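Local coordinates for UPF0062 protein MJ1593 (Methanocaldococcus jannaschii, PDB 2YX5), which is of unknown function but belongs to the PurS-like proteins, small alpha/beta chains that assemble from several identical subunits, at residues M1-V6 / M42-E48; V55-E60 / E76-E80. All coordinates share one frame. Residues are numbered along the deposited sequence.

Contacts 1 and 2 share one antiparallel sheet, with centres 8 Å apart. Contact 1 pairs two of its strands, 2-10 and 34-47, through backbone hydrogen bonds and buries 681 Å²; contact 2 packs helix 52-67 on strand 73-81 through side chains and buries 284 Å². Contact 1 is the more buried, with 7 of its 13 touching residues buried and Met-1 and Glu-48 exposed at one end; in contact 2 only Val-55 and Val-59 are buried, while Lys-56, Glu-60, Ile-77 and Val-79 are partly exposed. Probable hydrogen bonds, Thr-5 N to Lys-78 O (2.6 Å) and Lys-3 N to Glu-80 O (2.8 Å), join the two. Met-47 SD lies 3.3 Å from Val-55 CG1.

Contact 1. Residues M1-V6 / M42-E48; sequences MYKATV and MIDIIME
Strands 2-6 and 42-47 run antiparallel, axes 4.6 Å apart at 158°, with Tyr-2/Met-47, Ala-4/Ile-45 and Val-6/Ile-43 as hydrogen-bonded pairs, each closed by two hydrogen bonds, N of either residue to O of its partner, 2.7 to 2.9 Å. On their face, Ile-43 and Ile-45 are mt and Val-6 is t, setting Val-6 CG2 3.9 Å from Ile-45 CD1; Met-47 (chi1 p, chi2 t, chi3 m) brings SD 4.2 Å from Ala-4 CB. Tyr-2 (chi1 m) sets its ring edge near Met-47 O and makes a cation-pi contact with Lys-81. The Tyr-2, Ala-4 and Met-47 end of this face lies under helix 52-67, as in a two-layer alpha/beta sandwich, whereas Ile-45 packs on Val-34 of the second subunit, whose strand continues the sheet antiparallel to residues 42-47. Opposite, Lys-3/Ile-46 and Thr-5/Asp-44 are non-hydrogen-bonded pairs; all-trans Lys-3 forms a diagonal salt bridge, NZ to OD2 of Asp-44 (chi1 m) 3.2 Å. Thr-5 (m) sets CG2 4.2 Å from Met-42 CG. Met-1 (chi2, chi3 p) places SD 3.4 Å from Met-47 O.

Contact 2. Residues V55-E60 / E76-E80; sequences VKEEVE and EIKVE
Helix 55-60 lies over strand 76-80 with axes 8.6 Å apart at closest approach and N-to-C directions 143° apart, so the helix runs obliquely antiparallel to the strand. Helical phi/psi values and the i to i-4 bonds Val-59 N to Val-55 O and Glu-60 N to Lys-56 O (both 2.9 Å) define one element; extended angles near -120/125 at Ile-77 and Val-79 define the other. The closest CA pair is Lys-56 and Val-79, 6.2 Å apart. Apolar packing dominates. Val-55 and Val-59, one turn apart, point their CA-to-CB bonds toward the strand, and the alternate residues Ile-77 and Val-79 point back. Val-55 CB lies 3.7 Å from Val-79 CG1, with both valines at chi1 t, while Ile-77 (mt) meets Val-59 (m) and sends CD1 to 4.0 Å from Glu-60 CG. This is one flank of the helix layer of a two-layer alpha/beta sandwich: Val-55 also touches Tyr-2 and Met-47, and Val-59 touches Ala-4 and Met-47, so the same helix spans all three strands. Polar contact is sparse. Lys-56, trans through chi3 with chi4 at 91°, lays its chain beside the strand, CB 3.9 Å from Val-79 CG2, and NZ gives a weak hydrogen bond to Ile-77 O at 3.2 Å. Glu-76 and Lys-78 point away from the helix, toward the sheet's other face, where both touch Ile-7.

Contact 1. Residues M1-V6 / M42-E48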
loop_
_atom_site.group_PDB
_atom_site.type_symbol
_atom_site.label_atom_id
_atom_site.label_comp_id
_atom_site.label_asym_id
_atom_site.label_seq_id
_atom_site.Cartn_x
_atom_site.Cartn_y
_atom_site.Cartn_z
ATOM N N MET A 1 9.311 1.494 -28.192
ATOM C CA MET A 1 9.249 1.471 -26.707
ATOM C C MET A 1 8.510 2.695 -26.183
ATOM O O MET A 1 8.788 3.844 -26.561
ATOM C CB MET A 1 10.655 1.413 -26.110
ATOM C CG MET A 1 10.711 0.679 -24.792
ATOM S SD MET A 1 9.960 -0.957 -24.958
ATOM C CE MET A 1 11.386 -1.978 -25.435
ATOM N N TYR A 2 7.549 2.426 -25.313
ATOM C CA TYR A 2 6.744 3.481 -24.730
ATOM C C TYR A 2 6.623 3.283 -23.228
ATOM O O TYR A 2 6.695 2.150 -22.713
ATOM C CB TYR A 2 5.334 3.484 -25.334
ATOM C CG TYR A 2 5.263 3.384 -26.847
ATOM C CD1 TYR A 2 4.916 4.491 -27.631
ATOM C CD2 TYR A 2 5.501 2.166 -27.491
ATOM C CE1 TYR A 2 4.804 4.381 -29.015
ATOM C CE2 TYR A 2 5.392 2.046 -28.867
ATOM C CZ TYR A 2 5.045 3.151 -29.623
ATOM O OH TYR A 2 4.939 3.001 -30.986
ATOM N N LYS A 3 6.440 4.410 -22.544
ATOM C CA LYS A 3 6.264 4.442 -21.112
ATOM C C LYS A 3 4.832 4.888 -20.827
ATOM O O LYS A 3 4.461 6.027 -21.098
ATOM C CB LYS A 3 7.258 5.418 -20.471
ATOM C CG LYS A 3 6.988 5.693 -18.986
ATOM C CD LYS A 3 7.991 6.659 -18.370
ATOM C CE LYS A 3 7.519 7.116 -17.009
ATOM N NZ LYS A 3 8.588 7.795 -16.247
ATOM N N ALA A 4 4.017 3.986 -20.302
ATOM C CA ALA A 4 2.655 4.352 -19.979
ATOM C C ALA A 4 2.621 4.657 -18.493
ATOM O O ALA A 4 3.173 3.920 -17.674
ATOM C CB ALA A 4 1.698 3.218 -20.307
ATOM N N THR A 5 1.992 5.760 -18.139
ATOM C CA THR A 5 1.897 6.110 -16.744
ATOM C C THR A 5 0.447 5.947 -16.286
ATOM O O THR A 5 -0.457 6.578 -16.838
ATOM C CB THR A 5 2.386 7.552 -16.528
ATOM O OG1 THR A 5 3.756 7.637 -16.936
ATOM C CG2 THR A 5 2.272 7.953 -15.055
ATOM N N VAL A 6 0.220 5.079 -15.298
ATOM C CA VAL A 6 -1.131 4.885 -14.789
ATOM C C VAL A 6 -1.258 5.454 -13.369
ATOM O O VAL A 6 -0.535 5.041 -12.468
ATOM C CB VAL A 6 -1.517 3.394 -14.759
ATOM C CG1 VAL A 6 -2.991 3.223 -14.383
ATOM C CG2 VAL A 6 -1.251 2.775 -16.098
ATOM N N MET A 42 1.128 5.250 -8.338
ATOM C CA MET A 42 1.606 5.517 -9.664
ATOM C C MET A 42 2.190 4.222 -10.206
ATOM O O MET A 42 2.979 3.571 -9.545
ATOM C CB MET A 42 2.652 6.627 -9.651
ATOM C CG MET A 42 3.126 6.999 -11.058
ATOM S SD MET A 42 3.953 8.623 -11.223
ATOM C CE MET A 42 5.726 8.116 -11.197
ATOM N N ILE A 43 1.762 3.839 -11.402
ATOM C CA ILE A 43 2.250 2.625 -12.050
ATOM C C ILE A 43 2.838 2.936 -13.443
ATOM O O ILE A 43 2.098 3.313 -14.373
ATOM C CB ILE A 43 1.115 1.591 -12.219
ATOM C CG1 ILE A 43 0.558 1.195 -10.851
ATOM C CG2 ILE A 43 1.629 0.374 -12.956
ATOM C CD1 ILE A 43 -0.742 0.388 -10.903
ATOM N N ASP A 44 4.159 2.777 -13.564
ATOM C CA ASP A 44 4.856 2.998 -14.819
ATOM C C ASP A 44 5.007 1.718 -15.614
ATOM O O ASP A 44 5.712 0.796 -15.210
ATOM C CB ASP A 44 6.227 3.595 -14.579
ATOM C CG ASP A 44 6.163 5.089 -14.341
ATOM O OD1 ASP A 44 5.032 5.628 -14.288
ATOM O OD2 ASP A 44 7.235 5.720 -14.204
ATOM N N ILE A 45 4.343 1.642 -16.754
ATOM C CA ILE A 45 4.452 0.438 -17.544
ATOM C C ILE A 45 5.301 0.684 -18.781
ATOM O O ILE A 45 4.957 1.512 -19.623
ATOM C CB ILE A 45 3.078 -0.045 -17.953
ATOM C CG1 ILE A 45 2.216 -0.254 -16.690
ATOM C CG2 ILE A 45 3.221 -1.319 -18.797
ATOM C CD1 ILE A 45 0.733 -0.493 -16.953
ATOM N N ILE A 46 6.433 -0.011 -18.864
ATOM C CA ILE A 46 7.312 0.093 -20.023
ATOM C C ILE A 46 6.960 -1.052 -20.977
ATOM O O ILE A 46 7.098 -2.245 -20.646
ATOM C CB ILE A 46 8.780 0.044 -19.608
ATOM C CG1 ILE A 46 9.079 1.279 -18.748
ATOM C CG2 ILE A 46 9.679 -0.016 -20.846
ATOM C CD1 ILE A 46 10.444 1.282 -18.138
ATOM N N MET A 47 6.509 -0.669 -22.173
ATOM C CA MET A 47 6.035 -1.655 -23.144
ATOM C C MET A 47 6.302 -1.358 -24.629
ATOM O O MET A 47 6.623 -0.221 -25.022
ATOM C CB MET A 47 4.526 -1.801 -22.929
ATOM C CG MET A 47 3.856 -0.404 -22.842
ATOM S SD MET A 47 2.066 -0.350 -22.507
ATOM C CE MET A 47 1.488 -1.772 -23.512
ATOM N N GLU A 48 6.124 -2.399 -25.446
ATOM C CA GLU A 48 6.290 -2.317 -26.894
ATOM C C GLU A 48 4.923 -2.226 -27.571
ATOM O O GLU A 48 4.601 -1.220 -28.223
ATOM C CB GLU A 48 7.058 -3.540 -27.403
ATOM C CG GLU A 48 8.467 -3.638 -26.806
ATOM C CD GLU A 48 9.351 -4.683 -27.472
ATOM O OE1 GLU A 48 8.938 -5.873 -27.561
ATOM O OE2 GLU A 48 10.472 -4.306 -27.902
#

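Contact 2. Residues V55-E60 / E76-E80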
loop_
_atom_site.group_PDB
_atom_site.type_symbol
_atom_site.label_atom_id
_atom_site.label_comp_id
_atom_site.label_asym_id
_atom_site.label_seq_id
_atom_site.Cartn_x
_atom_site.Cartn_y
_atom_site.Cartn_z
ATOM N N VAL A 55 -1.324 2.217 -27.580
ATOM C CA VAL A 55 -0.756 1.765 -26.313
ATOM C C VAL A 55 -1.772 2.079 -25.218
ATOM O O VAL A 55 -2.111 1.215 -24.397
ATOM C CB VAL A 55 0.568 2.498 -25.989
ATOM C CG1 VAL A 55 1.185 1.919 -24.734
ATOM C CG2 VAL A 55 1.535 2.370 -27.143
ATOM N N LYS A 56 -2.251 3.324 -25.234
ATOM C CA LYS A 56 -3.244 3.807 -24.285
ATOM C C LYS A 56 -4.445 2.858 -24.296
ATOM O O LYS A 56 -5.032 2.561 -23.253
ATOM C CB LYS A 56 -3.679 5.237 -24.650
ATOM C CG LYS A 56 -4.708 5.881 -23.698
ATOM C CD LYS A 56 -5.052 7.310 -24.155
ATOM C CE LYS A 56 -6.198 7.953 -23.361
ATOM N NZ LYS A 56 -5.759 8.724 -22.165
ATOM N N GLU A 57 -4.800 2.366 -25.474
ATOM C CA GLU A 57 -5.918 1.445 -25.567
ATOM C C GLU A 57 -5.569 0.167 -24.830
ATOM O O GLU A 57 -6.372 -0.387 -24.100
ATOM C CB GLU A 57 -6.232 1.118 -27.032
ATOM C CG GLU A 57 -6.895 2.249 -27.791
ATOM C CD GLU A 57 -7.288 1.850 -29.200
ATOM O OE1 GLU A 57 -6.391 1.580 -30.028
ATOM O OE2 GLU A 57 -8.502 1.803 -29.477
ATOM N N GLU A 58 -4.350 -0.295 -25.019
ATOM C CA GLU A 58 -3.951 -1.528 -24.388
ATOM C C GLU A 58 -3.913 -1.453 -22.854
ATOM O O GLU A 58 -4.437 -2.339 -22.175
ATOM C CB GLU A 58 -2.601 -1.972 -24.945
ATOM C CG GLU A 58 -2.382 -3.479 -24.870
ATOM C CD GLU A 58 -0.982 -3.892 -25.280
ATOM O OE1 GLU A 58 -0.476 -3.388 -26.314
ATOM O OE2 GLU A 58 -0.389 -4.735 -24.570
ATOM N N VAL A 59 -3.304 -0.403 -22.313
ATOM C CA VAL A 59 -3.209 -0.265 -20.868
ATOM C C VAL A 59 -4.616 -0.051 -20.338
ATOM O O VAL A 59 -4.949 -0.450 -19.222
ATOM C CB VAL A 59 -2.244 0.905 -20.458
ATOM C CG1 VAL A 59 -0.852 0.630 -21.000
ATOM C CG2 VAL A 59 -2.732 2.226 -21.001
ATOM N N GLU A 60 -5.450 0.547 -21.181
ATOM C CA GLU A 60 -6.835 0.806 -20.832
ATOM C C GLU A 60 -7.445 -0.537 -20.493
ATOM O O GLU A 60 -8.146 -0.665 -19.489
ATOM C CB GLU A 60 -7.559 1.427 -22.015
ATOM C CG GLU A 60 -8.271 2.716 -21.681
ATOM C CD GLU A 60 -8.329 3.657 -22.868
ATOM O OE1 GLU A 60 -8.739 3.212 -23.968
ATOM O OE2 GLU A 60 -7.963 4.842 -22.698
ATOM N N GLU A 76 -6.193 7.237 -14.572
ATOM C CA GLU A 76 -5.888 7.983 -15.776
ATOM C C GLU A 76 -4.584 7.483 -16.372
ATOM O O GLU A 76 -3.688 7.069 -15.643
ATOM C CB GLU A 76 -5.843 9.485 -15.507
ATOM C CG GLU A 76 -5.061 9.930 -14.301
ATOM C CD GLU A 76 -5.059 11.455 -14.159
ATOM O OE1 GLU A 76 -4.519 12.132 -15.072
ATOM O OE2 GLU A 76 -5.597 11.969 -13.143
ATOM N N ILE A 77 -4.495 7.523 -17.705
ATOM C CA ILE A 77 -3.335 7.023 -18.442
ATOM C C ILE A 77 -2.614 8.000 -19.375
ATOM O O ILE A 77 -3.216 8.602 -20.264
ATOM C CB ILE A 77 -3.750 5.788 -19.288
ATOM C CG1 ILE A 77 -4.454 4.762 -18.388
ATOM C CG2 ILE A 77 -2.532 5.184 -19.974
ATOM C CD1 ILE A 77 -5.390 3.837 -19.139
ATOM N N LYS A 78 -1.312 8.131 -19.176
ATOM C CA LYS A 78 -0.470 8.986 -20.001
ATOM C C LYS A 78 0.523 8.061 -20.705
ATOM O O LYS A 78 1.127 7.198 -20.072
ATOM C CB LYS A 78 0.280 9.993 -19.127
ATOM C CG LYS A 78 -0.646 10.881 -18.305
ATOM C CD LYS A 78 0.013 11.404 -17.021
ATOM C CE LYS A 78 -1.013 12.107 -16.125
ATOM N NZ LYS A 78 -0.446 12.523 -14.813
ATOM N N VAL A 79 0.676 8.226 -22.013
ATOM C CA VAL A 79 1.601 7.391 -22.778
ATOM C C VAL A 79 2.632 8.272 -23.479
ATOM O O VAL A 79 2.280 9.180 -24.229
ATOM C CB VAL A 79 0.841 6.533 -23.842
ATOM C CG1 VAL A 79 1.817 5.730 -24.675
ATOM C CG2 VAL A 79 -0.136 5.611 -23.159
ATOM N N GLU A 80 3.904 8.015 -23.207
ATOM C CA GLU A 80 4.973 8.766 -23.833
ATOM C C GLU A 80 5.868 7.807 -24.579
ATOM O O GLU A 80 6.203 6.744 -24.054
ATOM C CB GLU A 80 5.811 9.487 -22.790
ATOM C CG GLU A 80 5.111 10.614 -22.076
ATOM C CD GLU A 80 6.033 11.292 -21.086
ATOM O OE1 GLU A 80 6.577 10.579 -20.212
ATOM O OE2 GLU A 80 6.219 12.530 -21.188
#